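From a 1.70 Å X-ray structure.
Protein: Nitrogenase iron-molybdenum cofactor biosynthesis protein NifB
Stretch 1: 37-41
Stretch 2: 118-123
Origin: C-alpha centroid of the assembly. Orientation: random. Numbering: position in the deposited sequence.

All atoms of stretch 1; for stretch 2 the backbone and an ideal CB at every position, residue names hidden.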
# COMPACT_ATOMS: atom_id res chain seq x y z
N ARG A 37 -7.02 -4.96 -11.50
CA ARG A 37 -7.51 -6.03 -10.64
C ARG A 37 -7.10 -5.80 -9.21
O ARG A 37 -5.93 -5.50 -8.93
CB ARG A 37 -6.98 -7.38 -11.10
CG ARG A 37 -7.60 -8.54 -10.37
CD ARG A 37 -7.39 -9.84 -11.12
NE ARG A 37 -5.97 -10.09 -11.37
CZ ARG A 37 -5.50 -11.22 -11.88
NH1 ARG A 37 -6.34 -12.20 -12.20
NH2 ARG A 37 -4.20 -11.37 -12.07
N CYS A 38 -8.04 -5.97 -8.29
CA CYS A 38 -7.67 -6.01 -6.88
C CYS A 38 -7.95 -7.42 -6.38
O CYS A 38 -8.79 -8.14 -6.93
CB CYS A 38 -8.42 -4.94 -6.07
SG CYS A 38 -7.84 -4.75 -4.36
N ASN A 39 -7.20 -7.83 -5.35
CA ASN A 39 -7.30 -9.20 -4.83
C ASN A 39 -7.92 -9.27 -3.44
O ASN A 39 -7.96 -10.35 -2.84
CB ASN A 39 -5.93 -9.89 -4.84
CG ASN A 39 -4.84 -9.02 -4.26
OD1 ASN A 39 -5.10 -7.93 -3.73
ND2 ASN A 39 -3.59 -9.51 -4.33
N ILE A 40 -8.41 -8.16 -2.90
CA ILE A 40 -9.08 -8.17 -1.61
C ILE A 40 -10.30 -7.27 -1.73
O ILE A 40 -10.38 -6.42 -2.62
CB ILE A 40 -8.19 -7.69 -0.44
CG1 ILE A 40 -8.00 -6.17 -0.52
CG2 ILE A 40 -6.84 -8.46 -0.42
CD1 ILE A 40 -7.09 -5.60 0.61
N HIS A 41 -11.25 -7.46 -0.84
CA HIS A 41 -12.31 -6.47 -0.69
C HIS A 41 -12.25 -5.89 0.71
O HIS A 41 -12.59 -6.57 1.69
CB HIS A 41 -13.71 -7.03 -0.98
CG HIS A 41 -14.73 -5.95 -1.01
ND1 HIS A 41 -15.61 -5.72 0.03
CD2 HIS A 41 -14.94 -4.95 -1.91
CE1 HIS A 41 -16.34 -4.65 -0.24
NE2 HIS A 41 -15.96 -4.17 -1.42
N UNK A 118 0.48 -1.07 -2.44
CA UNK A 118 -0.15 -2.38 -2.47
C UNK A 118 -0.78 -2.66 -1.11
O UNK A 118 -0.38 -2.08 -0.09
CB UNK A 118 0.86 -3.47 -2.84
N UNK A 119 -1.79 -3.55 -1.10
CA UNK A 119 -2.22 -4.08 0.18
C UNK A 119 -1.22 -5.08 0.77
O UNK A 119 -1.38 -5.50 1.93
CB UNK A 119 -3.59 -4.74 0.03
N UNK A 120 -0.21 -5.50 0.01
CA UNK A 120 0.79 -6.42 0.52
C UNK A 120 0.47 -7.91 0.43
O UNK A 120 1.33 -8.73 0.76
CB UNK A 120 1.06 -6.07 1.99
N UNK A 121 -0.74 -8.29 -0.01
CA UNK A 121 -1.09 -9.70 -0.01
C UNK A 121 -0.09 -10.53 -0.81
O UNK A 121 0.29 -11.64 -0.40
CB UNK A 121 -2.50 -9.89 -0.57
N UNK A 122 0.36 -10.02 -1.96
CA UNK A 122 1.26 -10.76 -2.84
C UNK A 122 2.72 -10.42 -2.60
O UNK A 122 3.58 -10.85 -3.39
CB UNK A 122 0.90 -10.48 -4.30
N UNK A 123 3.03 -9.65 -1.57
CA UNK A 123 4.42 -9.24 -1.34
C UNK A 123 5.36 -10.40 -1.10
O UNK A 123 6.48 -10.38 -1.65
CB UNK A 123 4.49 -8.29 -0.14

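Position 118 has extended backbone angles (phi/psi -155/156), and its ideal CB has no atom of stretch 1 within 5.5 Å. Stretch 1 therefore places no demand on it, and beta-branched, polar or apolar side chains would all be compatible. The deposited residue is Thr-118, chi1 t, whose hydroxyl accepts a bond from its own stretch and is also bonded elsewhere in the structure: the backbone N of position 120 donates to Thr-118 OG1 at 2.9 Å and 170°.

Position 119 is the most informative. CA-to-CB points toward stretch 1, and the ideal CB lies 3.7 Å from Ile-40 CD1 and 5.2 Å from Asn-39 OD1. The neighbourhood thus combines a methyl group with a carbonyl oxygen that can only accept. A small apolar residue could rest against the methyl, but a side chain that carries a donor two bonds beyond CB, or further, would also use the oxygen; Asn, and perhaps Gln, are reasonable candidates; a Ser or Thr hydroxyl would fall short. The residue is Asn-119, with chi1 p at 57° and chi2 at 49°. Its ND2 donates to Asn-39 OD1 at 2.9 Å, and the N-H...O angle of 175° makes this a nearly straight hydrogen bond. The same ND2 packs 3.4 Å from Ile-40 CD1 and lies 4.1 Å from Cys-38 SG. The other end of the amide turns back to its own loop, where the backbone N of position 121 donates to Asn-119 OD1 at 2.9 Å and 167°.

Position 120 is decided by its backbone. Phi/psi of 85/-4 would jam a CB against the carbonyl O of position 119, and CA-to-CB would point away from stretch 1, so glycine is called for. Gly-120 is found, opening a type I turn that ends at 123.

Position 121 points its CB toward stretch 1, 3.9 Å from Asn-39 ND2 and 4.6 Å from Ile-40 CG2. The methyl invites an apolar chain such as Leu, Ile, Val or Met, whereas the amide nitrogen would also tolerate an acceptor. Leu-121 (chi1 t, chi2 p) takes the apolar option: its CD2 packs against Ile-40 CG2 at 4.0 Å and approaches Asn-39 ND2 to 3.7 Å.

Position 122 directs its CB sideways, with Asn-39 ND2 4.6 Å away. It is also the N-cap position of a helix, where Ser, Thr, Asp or Asn would be conventional; a longer chain could instead reach back to the amide. Leu-122 (chi1 m, chi2 t) does the latter, its end coming nearer and CD1 lying 3.4 Å from Asn-39 ND2. This is packing, not polar pairing. A water takes one N-H of Asn-39 ND2, at 3.1 Å; it also accepts from Leu-122 N at 3.1 Å and donates to Asn-119 OD1 at 2.9 Å, tying the two stretches together.

Position 123 begins the helix (-61/-44), with no stretch 1 atom within 5.5 Å of its CB, so many helix-compatible residues would fit. It is Leu-123, whose N closes the turn onto Gly-120 O at 3.0 Å.

Stretch 2 (118-123) TNGLLL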
# COMPACT_ATOMS: atom_id res chain seq x y z
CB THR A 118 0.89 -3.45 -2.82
OG1 THR A 118 0.28 -4.74 -2.77
CG2 THR A 118 2.04 -3.44 -1.79
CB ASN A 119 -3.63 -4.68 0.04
CG ASN A 119 -3.70 -5.76 -1.02
OD1 ASN A 119 -2.87 -6.67 -1.03
ND2 ASN A 119 -4.75 -5.71 -1.87
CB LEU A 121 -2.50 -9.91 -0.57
CG LEU A 121 -2.96 -11.36 -0.56
CD1 LEU A 121 -3.11 -11.95 0.84
CD2 LEU A 121 -4.32 -11.45 -1.31
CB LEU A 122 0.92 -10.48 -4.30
CG LEU A 122 -0.42 -11.10 -4.69
CD1 LEU A 122 -0.88 -10.57 -6.04
CD2 LEU A 122 -0.28 -12.61 -4.70
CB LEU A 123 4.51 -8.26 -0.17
CG LEU A 123 4.33 -6.80 -0.59
CD1 LEU A 123 4.40 -5.90 0.64
CD2 LEU A 123 5.39 -6.41 -1.63
O HOH W 1 -1.32 -7.73 -3.19
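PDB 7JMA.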